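Side-chain contacts in DUF3256 domain-containing protein (Porphyromonas gingivalis W83, PDB 2P3P), which is of unknown function but can bind magnesium and is probably attached to the membrane through a transmembrane helix: residues 13-18 with 80-85; 22-27 with 76-81; 57-62 with 68-73; 91-96 with 157-162; 100-105 with 172-177. All blocks are in the same frame, centred on the assembly; numbering follows the deposited sequence.

Overall arrangement
Most of the contacts gather on an antiparallel sheet whose strands follow one another in chain order. Interactions 1 and 2 share Met80 on strand 77-84, with centres about 12 Å apart, and bring helix 11-18 and the loop after it onto one face. Interaction 3 is the hairpin of strands 58-64 and 67-72 beside that strand, and lies in sequence between the two halves of both. On the other face, interaction 4 packs strand 90-98 against strand 155-159 of a second, smaller sheet. Interaction 5, about 21 Å from interaction 4 between centres, joins loops flanking the two sheets near a magnesium-binding serine; its segments alternate with those of interaction 4. All five contacts thus involve the larger sheet or a loop leading into it.

Interaction 1 of 5, residues 13-18 with 80-85; sequences ERCFLA and MRILPF
The ring of Phe16 meets the selenium of Met80, which is present as selenomethionine, in a Met-aromatic contact. Selenium comes in obliquely, 5.3 Å from the ring centroid and 67° off the ring normal, and atom SE lies 4.1 Å from Phe16 CD1. The two side chains cross at about a right angle. With CG anti to the backbone N (chi1 -172°), Phe16 swings its ring from the helix toward the strand, while the bend of Met80 at its last torsion turns the methyl off the line of the chain. The flexible, apolar methionine chain, with sulfur as the natural atom at the selenium position, suits this buried site beside the ring. One residue earlier on the helix, Cys15 SG rests 4.3 Å from Ile82 CD1, a small sulfhydryl matched to the end of a branched side chain. Met80 and Ile82 are two apart on the strand and so face the helix together. Around this loose apolar seam, Phe16 also packs on Cys36 of helix 29-39 and on Ile68 of strand 67-72, and Met80 and Ile82 reach Val94 and Ile92 of strand 90-98. Helix 11-18 therefore lies over one face of the large antiparallel sheet, with helix 29-39 beside it.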
# COMPACT_ATOMS: atom_id res chain seq x y z
N GLU A 13 10.89 -2.18 -14.15
CA GLU A 13 12.35 -2.34 -14.00
C GLU A 13 13.12 -1.07 -14.37
O GLU A 13 13.99 -0.61 -13.62
CB GLU A 13 12.85 -3.50 -14.83
CG GLU A 13 14.36 -3.49 -15.05
CD GLU A 13 14.95 -4.76 -15.60
OE1 GLU A 13 14.23 -5.72 -15.92
OE2 GLU A 13 16.21 -4.81 -15.73
N ARG A 14 12.76 -0.47 -15.51
CA ARG A 14 13.37 0.80 -15.93
C ARG A 14 13.21 1.88 -14.88
O ARG A 14 14.17 2.55 -14.51
CB ARG A 14 12.73 1.29 -17.23
CG ARG A 14 12.86 0.30 -18.38
CD ARG A 14 12.97 1.02 -19.71
NE ARG A 14 11.71 1.67 -20.10
CZ ARG A 14 10.66 1.04 -20.62
NH1 ARG A 14 10.67 -0.28 -20.80
NH2 ARG A 14 9.57 1.74 -20.95
N CYS A 15 11.99 2.05 -14.39
CA CYS A 15 11.69 3.10 -13.39
C CYS A 15 12.41 2.86 -12.08
O CYS A 15 12.95 3.80 -11.48
CB CYS A 15 10.17 3.19 -13.18
SG CYS A 15 9.27 3.73 -14.61
N PHE A 16 12.42 1.60 -11.64
CA PHE A 16 13.12 1.21 -10.42
C PHE A 16 14.61 1.51 -10.49
O PHE A 16 15.24 2.01 -9.52
CB PHE A 16 12.94 -0.28 -10.16
CG PHE A 16 13.45 -0.72 -8.84
CD1 PHE A 16 12.92 -0.21 -7.68
CD2 PHE A 16 14.43 -1.71 -8.75
CE1 PHE A 16 13.36 -0.65 -6.44
CE2 PHE A 16 14.86 -2.16 -7.51
CZ PHE A 16 14.34 -1.61 -6.36
N LEU A 17 15.23 1.20 -11.62
CA LEU A 17 16.65 1.41 -11.78
C LEU A 17 16.97 2.93 -11.75
O LEU A 17 17.99 3.34 -11.19
CB LEU A 17 17.13 0.82 -13.09
CG LEU A 17 17.24 -0.70 -13.20
CD1 LEU A 17 17.47 -1.10 -14.64
CD2 LEU A 17 18.39 -1.22 -12.33
N ALA A 18 16.11 3.73 -12.36
CA ALA A 18 16.30 5.21 -12.43
C ALA A 18 15.64 6.02 -11.31
O ALA A 18 15.65 7.26 -11.33
CB ALA A 18 15.84 5.71 -13.79
N MSE A 80 5.22 -1.49 -5.10
CA MSE A 80 5.06 -0.58 -6.22
C MSE A 80 4.79 -1.31 -7.50
O MSE A 80 5.26 -2.46 -7.72
CB MSE A 80 6.30 0.32 -6.40
CG MSE A 80 7.49 -0.41 -6.86
SE MSE A 80 9.02 0.80 -7.19
CE MSE A 80 9.37 1.24 -5.36
N ARG A 81 4.02 -0.64 -8.35
CA ARG A 81 3.55 -1.20 -9.63
C ARG A 81 3.32 -0.06 -10.59
O ARG A 81 3.05 1.03 -10.13
CB ARG A 81 2.23 -1.93 -9.46
CG ARG A 81 2.32 -3.22 -8.72
CD ARG A 81 1.15 -4.13 -9.02
NE ARG A 81 1.18 -4.59 -10.41
CZ ARG A 81 0.11 -4.97 -11.08
NH1 ARG A 81 -1.08 -4.88 -10.52
NH2 ARG A 81 0.24 -5.39 -12.32
N ILE A 82 3.36 -0.35 -11.89
CA ILE A 82 2.88 0.53 -12.94
C ILE A 82 1.37 0.30 -13.12
O ILE A 82 0.90 -0.83 -13.13
CB ILE A 82 3.60 0.24 -14.31
CG1 ILE A 82 5.08 0.44 -14.18
CG2 ILE A 82 3.18 1.27 -15.40
CD1 ILE A 82 5.42 1.88 -13.96
N LEU A 83 0.65 1.37 -13.33
CA LEU A 83 -0.76 1.35 -13.71
C LEU A 83 -0.93 2.16 -14.99
O LEU A 83 -0.27 3.20 -15.22
CB LEU A 83 -1.65 1.94 -12.61
CG LEU A 83 -1.61 1.34 -11.22
CD1 LEU A 83 -2.43 2.18 -10.22
CD2 LEU A 83 -2.08 -0.09 -11.29
N PRO A 84 -1.81 1.69 -15.87
CA PRO A 84 -1.97 2.40 -17.13
C PRO A 84 -2.73 3.69 -16.97
O PRO A 84 -3.83 3.66 -16.45
CB PRO A 84 -2.79 1.42 -17.99
CG PRO A 84 -3.46 0.52 -17.07
CD PRO A 84 -2.66 0.49 -15.78
N PHE A 85 -2.17 4.80 -17.45
CA PHE A 85 -2.90 6.07 -17.42
C PHE A 85 -3.72 6.19 -18.68
O PHE A 85 -4.87 6.66 -18.68
CB PHE A 85 -1.99 7.29 -17.21
CG PHE A 85 -2.77 8.54 -17.08
CD1 PHE A 85 -3.37 8.87 -15.87
CD2 PHE A 85 -2.99 9.33 -18.19
CE1 PHE A 85 -4.18 10.02 -15.77
CE2 PHE A 85 -3.81 10.45 -18.11
CZ PHE A 85 -4.39 10.80 -16.91

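Interaction 2 of 5, residues 22-27 with 76-81; sequences SVLPIV and GEVFMR
Leu24 meets Val78 and Met80 end-on, the side chains meeting tip to tip. Leu24 belongs to the loop between helices 11-18 and 29-39, which forms an inverse gamma turn centred on Pro25, and its partners lie on strand 77-84 of the antiparallel sheet. A single methyl does the touching: Leu24 CD2 is 3.9 Å from Val78 CG1 and 4.0 Å from Met80 CE. CG of Leu24 stands opposite the backbone N (chi1 -168°), which carries the forked end out of the loop and over the strand. Val78 offers the methyl that lies anti to its own N (chi1 172°), whereas Met80 turns its terminal methyl to Leu24. Because residues two apart on a strand share a face, one leucine branch can cover both partners. Leucine suits the place because its forked end carries a methyl far enough from the loop to touch both strand residues, and valine, branched close to the backbone, gives the sheet a compact wall. Val78 and Met80 both also pack on Val94 of the adjacent strand 90-98, and Leu24 also touches Met19. Within the turn, which proline favours by its restricted phi, Ile26 N donates a hydrogen bond of 3.0 Å to Leu24 O.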
# COMPACT_ATOMS: atom_id res chain seq x y z
N SER A 22 16.97 9.77 -3.26
CA SER A 22 16.24 10.67 -2.34
C SER A 22 14.77 10.36 -2.31
O SER A 22 14.16 10.51 -1.29
CB SER A 22 16.49 12.14 -2.67
OG SER A 22 16.09 13.02 -1.60
N VAL A 23 14.19 9.87 -3.42
CA VAL A 23 12.76 9.50 -3.46
C VAL A 23 12.45 8.30 -2.55
O VAL A 23 11.38 8.25 -1.91
CB VAL A 23 12.29 9.25 -4.94
CG1 VAL A 23 10.97 8.46 -5.01
CG2 VAL A 23 12.15 10.55 -5.67
N LEU A 24 13.38 7.36 -2.46
CA LEU A 24 13.26 6.22 -1.53
C LEU A 24 14.63 5.67 -1.08
O LEU A 24 15.11 4.66 -1.62
CB LEU A 24 12.39 5.14 -2.19
CG LEU A 24 11.87 3.99 -1.35
CD1 LEU A 24 10.77 4.45 -0.46
CD2 LEU A 24 11.40 2.84 -2.28
N PRO A 25 15.25 6.31 -0.08
CA PRO A 25 16.58 6.02 0.44
C PRO A 25 16.67 4.88 1.44
O PRO A 25 17.22 5.04 2.55
CB PRO A 25 16.98 7.35 1.06
CG PRO A 25 15.73 7.89 1.60
CD PRO A 25 14.67 7.49 0.61
N ILE A 26 16.07 3.76 1.03
CA ILE A 26 16.09 2.50 1.76
C ILE A 26 17.41 1.79 1.60
O ILE A 26 17.92 1.16 2.54
CB ILE A 26 14.91 1.60 1.27
CG1 ILE A 26 13.59 2.32 1.53
CG2 ILE A 26 14.94 0.21 1.92
CD1 ILE A 26 13.51 2.94 2.83
N VAL A 27 17.93 1.87 0.38
CA VAL A 27 19.27 1.41 0.03
C VAL A 27 19.90 2.53 -0.78
O VAL A 27 19.19 3.41 -1.30
CB VAL A 27 19.28 0.08 -0.83
CG1 VAL A 27 18.79 -1.14 -0.02
CG2 VAL A 27 18.51 0.23 -2.16
N GLY A 76 8.55 0.23 6.95
CA GLY A 76 7.63 -0.87 6.73
C GLY A 76 7.73 -1.40 5.30
O GLY A 76 8.83 -1.48 4.74
N GLU A 77 6.59 -1.83 4.77
CA GLU A 77 6.51 -2.40 3.42
C GLU A 77 6.32 -1.32 2.37
O GLU A 77 5.49 -0.44 2.53
CB GLU A 77 5.31 -3.34 3.33
CG GLU A 77 5.14 -3.91 1.95
CD GLU A 77 4.00 -4.87 1.88
OE1 GLU A 77 2.84 -4.37 1.82
OE2 GLU A 77 4.26 -6.08 1.87
N VAL A 78 7.06 -1.44 1.27
CA VAL A 78 6.86 -0.63 0.06
C VAL A 78 6.54 -1.57 -1.08
O VAL A 78 7.33 -2.48 -1.40
CB VAL A 78 8.16 0.17 -0.27
CG1 VAL A 78 8.06 0.91 -1.69
CG2 VAL A 78 8.54 1.08 0.84
N PHE A 79 5.37 -1.34 -1.70
CA PHE A 79 4.91 -2.17 -2.79
C PHE A 79 4.64 -1.22 -3.95
O PHE A 79 3.96 -0.23 -3.78
CB PHE A 79 3.66 -2.92 -2.39
CG PHE A 79 3.14 -3.81 -3.46
CD1 PHE A 79 3.70 -5.09 -3.63
CD2 PHE A 79 2.12 -3.40 -4.30
CE1 PHE A 79 3.22 -5.96 -4.64
CE2 PHE A 79 1.64 -4.26 -5.31
CZ PHE A 79 2.20 -5.52 -5.48
N MSE A 80 5.22 -1.49 -5.10
CA MSE A 80 5.06 -0.58 -6.22
C MSE A 80 4.79 -1.31 -7.50
O MSE A 80 5.26 -2.46 -7.72
CB MSE A 80 6.30 0.32 -6.40
CG MSE A 80 7.49 -0.41 -6.86
SE MSE A 80 9.02 0.80 -7.19
CE MSE A 80 9.37 1.24 -5.36
N ARG A 81 4.02 -0.64 -8.35
CA ARG A 81 3.55 -1.20 -9.63
C ARG A 81 3.32 -0.06 -10.59
O ARG A 81 3.05 1.03 -10.13
CB ARG A 81 2.23 -1.93 -9.46
CG ARG A 81 2.32 -3.22 -8.72
CD ARG A 81 1.15 -4.13 -9.02
NE ARG A 81 1.18 -4.59 -10.41
CZ ARG A 81 0.11 -4.97 -11.08
NH1 ARG A 81 -1.08 -4.88 -10.52
NH2 ARG A 81 0.24 -5.39 -12.32

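Interaction 3 of 5, residues 57-62 with 68-73; sequences GTVTFL and IRIQTS
With their gamma carbons (CG and CG1) both opposite the carbonyl carbon, at chi1 -65° and -49°, the cross-strand partners Phe61 and Ile70 lie side by side and point the same way. The isoleucine chain runs on extended, so Ile70 CD1 comes within 3.7 Å of Phe61 CE1, approaching the ring obliquely. The other branch of Ile70 is turned toward Val59. Its CG2 sits only 3.4 Å from Val59 CG1, closer than two methyls normally pack. These beta-branched and aromatic residues form the buried face, where Phe16 of helix 11-18 also packs on Phe61. Strands 58-64 and 67-72 make a beta hairpin, with Thr60 and Gln71, then Leu62 and Arg69, as hydrogen-bonded pairs and Phe61 with Ile70 as the non-hydrogen-bonded pair between them. Thr60 N reaches Gln71 O at 3.1 Å and Gln71 N returns to Thr60 O at 3.0 Å. Leu62 N to Arg69 O is shorter, 2.7 Å, and nearly straight at 168°; Arg69 N to Leu62 O measures 3.0 Å. The more exposed face carries Thr60, Leu62, Arg69 and Gln71. Here a water donates to Arg69 O at 2.8 Å and is hydrogen-bonded to Thr60 OG1, linking a hydroxyl to the backbone across the strands. At the open end, Gly57 has a positive phi, which glycine adopts readily. The aliphatic part of Arg69 lies beside Leu62, while its guanidinium group leads away to salt bridges with Glu77 and Glu161.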
# COMPACT_ATOMS: atom_id res chain seq x y z
N GLY A 57 20.12 -1.08 8.54
CA GLY A 57 18.90 -1.82 8.35
C GLY A 57 18.88 -2.81 7.22
O GLY A 57 19.46 -2.62 6.14
N THR A 58 18.14 -3.87 7.48
CA THR A 58 18.04 -4.96 6.58
C THR A 58 16.86 -4.70 5.67
O THR A 58 15.80 -4.26 6.13
CB THR A 58 17.75 -6.23 7.34
OG1 THR A 58 16.52 -6.07 8.07
CG2 THR A 58 18.87 -6.53 8.29
N VAL A 59 17.03 -5.01 4.40
CA VAL A 59 15.99 -4.82 3.41
C VAL A 59 15.85 -6.11 2.62
O VAL A 59 16.86 -6.67 2.21
CB VAL A 59 16.37 -3.62 2.48
CG1 VAL A 59 15.21 -3.28 1.54
CG2 VAL A 59 16.78 -2.39 3.31
N THR A 60 14.62 -6.62 2.46
CA THR A 60 14.36 -7.71 1.54
C THR A 60 13.58 -7.22 0.33
O THR A 60 12.68 -6.37 0.44
CB THR A 60 13.59 -8.83 2.23
OG1 THR A 60 12.30 -8.34 2.61
CG2 THR A 60 14.34 -9.27 3.48
N PHE A 61 13.89 -7.79 -0.82
CA PHE A 61 13.25 -7.42 -2.07
C PHE A 61 12.59 -8.63 -2.71
O PHE A 61 13.18 -9.71 -2.72
CB PHE A 61 14.30 -6.89 -3.05
CG PHE A 61 14.96 -5.60 -2.63
CD1 PHE A 61 14.43 -4.39 -3.02
CD2 PHE A 61 16.09 -5.62 -1.84
CE1 PHE A 61 15.05 -3.21 -2.64
CE2 PHE A 61 16.70 -4.43 -1.47
CZ PHE A 61 16.15 -3.24 -1.87
N LEU A 62 11.36 -8.45 -3.20
CA LEU A 62 10.76 -9.30 -4.19
C LEU A 62 10.70 -8.50 -5.48
O LEU A 62 10.02 -7.49 -5.53
CB LEU A 62 9.36 -9.75 -3.79
CG LEU A 62 9.29 -10.62 -2.53
CD1 LEU A 62 7.84 -10.99 -2.27
CD2 LEU A 62 10.16 -11.85 -2.66
N ILE A 68 7.21 -4.81 -7.42
CA ILE A 68 8.32 -4.90 -6.50
C ILE A 68 7.76 -4.73 -5.07
O ILE A 68 7.01 -3.78 -4.81
CB ILE A 68 9.37 -3.80 -6.80
CG1 ILE A 68 10.03 -4.11 -8.16
CG2 ILE A 68 10.35 -3.64 -5.63
CD1 ILE A 68 10.83 -3.01 -8.70
N ARG A 69 8.14 -5.64 -4.18
CA ARG A 69 7.69 -5.59 -2.79
C ARG A 69 8.92 -5.63 -1.93
O ARG A 69 9.74 -6.57 -2.04
CB ARG A 69 6.74 -6.76 -2.46
CG ARG A 69 6.12 -6.69 -1.03
CD ARG A 69 5.28 -7.92 -0.69
NE ARG A 69 4.13 -8.23 -1.54
CZ ARG A 69 2.93 -7.67 -1.46
NH1 ARG A 69 2.67 -6.63 -0.65
NH2 ARG A 69 1.99 -8.09 -2.28
N ILE A 70 9.08 -4.58 -1.15
CA ILE A 70 10.21 -4.39 -0.27
C ILE A 70 9.78 -4.39 1.22
O ILE A 70 8.80 -3.73 1.59
CB ILE A 70 10.88 -3.06 -0.62
CG1 ILE A 70 11.11 -2.97 -2.14
CG2 ILE A 70 12.17 -2.93 0.07
CD1 ILE A 70 11.73 -1.67 -2.56
N GLN A 71 10.49 -5.13 2.06
CA GLN A 71 10.29 -5.06 3.48
C GLN A 71 11.48 -4.37 4.10
O GLN A 71 12.63 -4.73 3.81
CB GLN A 71 10.14 -6.45 4.11
CG GLN A 71 9.02 -7.31 3.44
CD GLN A 71 7.59 -6.73 3.57
OE1 GLN A 71 6.72 -7.02 2.72
NE2 GLN A 71 7.34 -5.93 4.60
N THR A 72 11.21 -3.38 4.95
CA THR A 72 12.25 -2.63 5.64
C THR A 72 12.01 -2.66 7.13
O THR A 72 10.87 -2.90 7.60
CB THR A 72 12.26 -1.14 5.25
OG1 THR A 72 11.14 -0.46 5.84
CG2 THR A 72 12.29 -0.97 3.75
N SER A 73 13.05 -2.33 7.89
CA SER A 73 12.92 -2.20 9.34
C SER A 73 12.54 -0.78 9.76
O SER A 73 12.36 -0.51 10.94
CB SER A 73 14.24 -2.59 10.02
OG SER A 73 15.36 -1.91 9.48
O HOH W 1 13.61 -6.23 6.34
O HOH W 2 15.31 -0.90 6.76
O HOH W 3 10.24 -8.29 0.11

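Interaction 4 of 5, residues 91-96 with 157-162; sequences VICVVT and VSLSEE
Val95 fits between Val157 and Leu159, one methyl for each. Its CG1 touches Val157 CG1 at 3.9 Å, the two side chains crossing at about a right angle, while CG2 lies 4.2 Å from Leu159 CB. The leucine then reaches further along strand 90-98, where its CD2 meets Cys93 SG at 4.0 Å. Leu159 sets CG opposite its backbone N (chi1 180°) and Cys93 does the same with its sulfur (178°), which extends each toward the facing strand. All four residues are buried; valine supplies two short methyls on a rigid stem, and cysteine fills a place beside the longer leucine. Alternation along each strand selects them, since Cys93 and Val95 face the partner strand while Val94 and Thr96 turn from it, and Val157 and Leu159 flank an outward Ser158. The short strand axes pass 8.0 Å apart, too far for backbone pairing, so the side chains make the contact. Beyond Leu159 the chain bends at an ST turn in which Ser160 OG accepts from Glu162 N at 3.1 Å. Farther out, Ser105 OG binds Val157 N, and Glu161 forms a salt bridge with Arg69. Leu159 also packs on Phe79 of strand 77-84 and Leu166 of strand 165-170, while Cys93 touches Ile107 and Phe109 of strand 104-111; strand 155-159, outermost in the smaller sheet, thereby packs against part of one face of the larger.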
# COMPACT_ATOMS: atom_id res chain seq x y z
N VAL A 91 1.46 5.54 -14.98
CA VAL A 91 1.89 6.16 -13.72
C VAL A 91 2.39 5.05 -12.75
O VAL A 91 2.07 3.86 -12.91
CB VAL A 91 0.77 7.03 -13.06
CG1 VAL A 91 0.39 8.21 -13.98
CG2 VAL A 91 -0.43 6.21 -12.71
N ILE A 92 3.21 5.46 -11.77
CA ILE A 92 3.73 4.55 -10.72
C ILE A 92 2.87 4.71 -9.45
O ILE A 92 2.68 5.82 -8.97
CB ILE A 92 5.21 4.87 -10.36
CG1 ILE A 92 6.07 4.92 -11.63
CG2 ILE A 92 5.77 3.81 -9.34
CD1 ILE A 92 7.43 5.47 -11.46
N CYS A 93 2.40 3.58 -8.91
CA CYS A 93 1.61 3.56 -7.70
C CYS A 93 2.43 2.85 -6.65
O CYS A 93 2.92 1.73 -6.89
CB CYS A 93 0.31 2.78 -7.94
SG CYS A 93 -0.74 2.65 -6.41
N VAL A 94 2.63 3.51 -5.49
CA VAL A 94 3.50 2.96 -4.47
C VAL A 94 2.65 2.96 -3.22
O VAL A 94 2.04 3.97 -2.89
CB VAL A 94 4.82 3.77 -4.25
CG1 VAL A 94 5.75 3.04 -3.26
CG2 VAL A 94 5.55 3.98 -5.55
N VAL A 95 2.59 1.81 -2.57
CA VAL A 95 1.81 1.66 -1.35
C VAL A 95 2.81 1.33 -0.25
O VAL A 95 3.53 0.33 -0.32
CB VAL A 95 0.71 0.54 -1.46
CG1 VAL A 95 -0.11 0.47 -0.17
CG2 VAL A 95 -0.19 0.73 -2.64
N THR A 96 2.84 2.19 0.75
CA THR A 96 3.83 2.06 1.82
C THR A 96 3.07 1.87 3.11
O THR A 96 2.23 2.73 3.48
CB THR A 96 4.76 3.28 1.93
OG1 THR A 96 5.41 3.54 0.68
CG2 THR A 96 5.83 3.04 3.03
N VAL A 157 -3.82 -1.18 3.12
CA VAL A 157 -4.06 -1.44 1.73
C VAL A 157 -3.17 -2.55 1.16
O VAL A 157 -1.99 -2.62 1.47
CB VAL A 157 -3.78 -0.16 0.96
CG1 VAL A 157 -3.87 -0.39 -0.53
CG2 VAL A 157 -4.75 0.98 1.45
N SER A 158 -3.77 -3.38 0.31
CA SER A 158 -3.04 -4.37 -0.51
C SER A 158 -3.38 -4.18 -2.00
O SER A 158 -4.48 -4.48 -2.43
CB SER A 158 -3.44 -5.79 -0.12
OG SER A 158 -2.57 -6.72 -0.75
N LEU A 159 -2.43 -3.68 -2.75
CA LEU A 159 -2.58 -3.64 -4.23
C LEU A 159 -2.31 -5.03 -4.78
O LEU A 159 -1.34 -5.72 -4.39
CB LEU A 159 -1.59 -2.59 -4.77
CG LEU A 159 -1.56 -2.36 -6.25
CD1 LEU A 159 -2.91 -1.88 -6.77
CD2 LEU A 159 -0.43 -1.33 -6.51
N SER A 160 -3.19 -5.50 -5.68
CA SER A 160 -2.95 -6.77 -6.36
C SER A 160 -1.63 -6.81 -7.12
O SER A 160 -1.14 -5.80 -7.67
CB SER A 160 -4.10 -7.12 -7.31
OG SER A 160 -3.88 -8.39 -7.98
N GLU A 161 -1.04 -8.00 -7.15
CA GLU A 161 0.15 -8.26 -7.94
C GLU A 161 -0.17 -8.45 -9.42
O GLU A 161 0.71 -8.33 -10.25
CB GLU A 161 0.88 -9.50 -7.43
CG GLU A 161 1.42 -9.28 -6.01
CD GLU A 161 1.67 -10.53 -5.22
OE1 GLU A 161 2.11 -11.56 -5.81
OE2 GLU A 161 1.47 -10.47 -3.97
N GLU A 162 -1.40 -8.82 -9.72
CA GLU A 162 -1.71 -9.34 -11.04
C GLU A 162 -2.87 -8.67 -11.78
O GLU A 162 -3.03 -8.93 -12.97
CB GLU A 162 -1.99 -10.84 -10.95
CG GLU A 162 -1.35 -11.45 -9.72
CD GLU A 162 -1.51 -12.92 -9.66
OE1 GLU A 162 -2.21 -13.50 -10.54
OE2 GLU A 162 -0.93 -13.51 -8.71

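Interaction 5 of 5, residues 100-105 with 172-177; sequences HPVADS and VTETLA
The backbones of Val102 and Thr175 approach no closer than 7.5 Å between CA atoms, the first in a loop that follows a cis peptide before Pro101, the second in a short turn, residues 172-175, with helical backbone angles. This is a loop-to-loop contact between the stretch leading into strand 104-111 of the large sheet and the one that leaves strand 165-170 of the smaller sheet. Val102, in one of its two deposited conformers, straddles a single methyl: there Thr175 CG2 lies 3.6 Å from Val102 CG1 and 3.6 Å from Val102 CG2, and the side chains cross at about a right angle. Threonine serves two purposes here. With OG1 placed between its backbone N and carbonyl carbon (chi1 70°), the hydroxyl turns back toward Val172 O, 2.5 Å from OG1, a bond so short that its exact geometry is doubtful, while the methyl is left to face the valine. The turn rests on Thr175 N, which donates to Val172 O at 2.8 Å. The side chain of Thr175 is about 6 Å from that of Ser149, a magnesium-binding residue, although no metal is bound here. Near the exposed Glu174, a water accepts from Ala103 N at 3.0 Å.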
# COMPACT_ATOMS: atom_id res chain seq x y z
N HIS A 100 3.63 -2.05 12.29
CA HIS A 100 3.59 -1.92 13.74
C HIS A 100 3.79 -0.44 14.10
O HIS A 100 4.58 0.23 13.43
CB HIS A 100 4.70 -2.77 14.34
CG HIS A 100 4.53 -4.22 14.06
ND1 HIS A 100 3.56 -4.98 14.68
CD2 HIS A 100 5.14 -5.05 13.17
CE1 HIS A 100 3.61 -6.22 14.22
NE2 HIS A 100 4.55 -6.28 13.29
N PRO A 101 3.14 0.05 15.17
CA PRO A 101 2.24 -0.64 16.10
C PRO A 101 0.85 -1.00 15.56
O PRO A 101 0.22 -1.90 16.10
CB PRO A 101 2.15 0.32 17.30
CG PRO A 101 2.50 1.64 16.78
CD PRO A 101 3.35 1.46 15.56
N VAL A 102 0.38 -0.33 14.51
CA VAL A 102 -0.87 -0.73 13.84
C VAL A 102 -0.74 -0.52 12.32
O VAL A 102 -0.34 0.55 11.88
CB VAL A 102 -2.12 0.00 14.40
CG1 VAL A 102 -3.42 -0.60 13.82
CG2 VAL A 102 -2.16 -0.05 15.91
N ALA A 103 -1.10 -1.54 11.55
CA ALA A 103 -0.90 -1.54 10.10
C ALA A 103 -1.71 -0.40 9.48
O ALA A 103 -2.88 -0.24 9.79
CB ALA A 103 -1.29 -2.89 9.51
N ASP A 104 -1.03 0.43 8.68
CA ASP A 104 -1.59 1.66 8.13
C ASP A 104 -0.79 2.02 6.90
O ASP A 104 0.46 2.05 6.93
CB ASP A 104 -1.58 2.75 9.21
CG ASP A 104 -2.39 3.98 8.83
OD1 ASP A 104 -3.52 3.83 8.28
OD2 ASP A 104 -1.91 5.13 9.12
N SER A 105 -1.50 2.26 5.79
CA SER A 105 -0.90 2.44 4.49
C SER A 105 -1.02 3.89 4.01
O SER A 105 -1.99 4.57 4.32
CB SER A 105 -1.62 1.53 3.48
OG SER A 105 -1.43 0.16 3.78
N VAL A 172 -8.75 -0.72 12.73
CA VAL A 172 -9.23 -0.18 14.01
C VAL A 172 -9.64 -1.32 14.99
O VAL A 172 -9.36 -1.27 16.20
CB VAL A 172 -10.43 0.82 13.79
CG1 VAL A 172 -11.02 1.27 15.12
CG2 VAL A 172 -10.01 2.02 12.96
N THR A 173 -10.37 -2.30 14.50
CA THR A 173 -10.88 -3.33 15.37
C THR A 173 -9.79 -3.97 16.23
O THR A 173 -9.98 -4.14 17.42
CB THR A 173 -11.64 -4.43 14.62
OG1 THR A 173 -12.74 -3.85 13.92
CG2 THR A 173 -12.15 -5.50 15.64
N GLU A 174 -8.63 -4.25 15.65
CA GLU A 174 -7.53 -4.83 16.46
C GLU A 174 -6.99 -3.89 17.55
O GLU A 174 -6.45 -4.37 18.55
CB GLU A 174 -6.42 -5.36 15.58
CG GLU A 174 -5.71 -4.32 14.75
CD GLU A 174 -4.96 -4.96 13.63
OE1 GLU A 174 -5.59 -5.28 12.59
OE2 GLU A 174 -3.73 -5.20 13.81
N THR A 175 -7.21 -2.59 17.41
CA THR A 175 -6.79 -1.60 18.41
C THR A 175 -7.69 -1.55 19.67
O THR A 175 -7.26 -1.06 20.72
CB THR A 175 -6.64 -0.18 17.80
OG1 THR A 175 -7.92 0.37 17.45
CG2 THR A 175 -5.71 -0.20 16.56
N LEU A 176 -8.91 -2.07 19.57
CA LEU A 176 -9.89 -1.94 20.63
C LEU A 176 -9.57 -2.87 21.79
O LEU A 176 -9.05 -3.95 21.59
CB LEU A 176 -11.29 -2.29 20.10
CG LEU A 176 -11.77 -1.49 18.89
CD1 LEU A 176 -13.19 -2.00 18.47
CD2 LEU A 176 -11.76 -0.02 19.21
N ALA A 177 -9.89 -2.44 23.01
CA ALA A 177 -9.80 -3.29 24.18
C ALA A 177 -10.69 -4.54 24.04
O ALA A 177 -11.72 -4.53 23.30
CB ALA A 177 -10.17 -2.51 25.41
O HOH W 4 -2.25 -4.20 12.21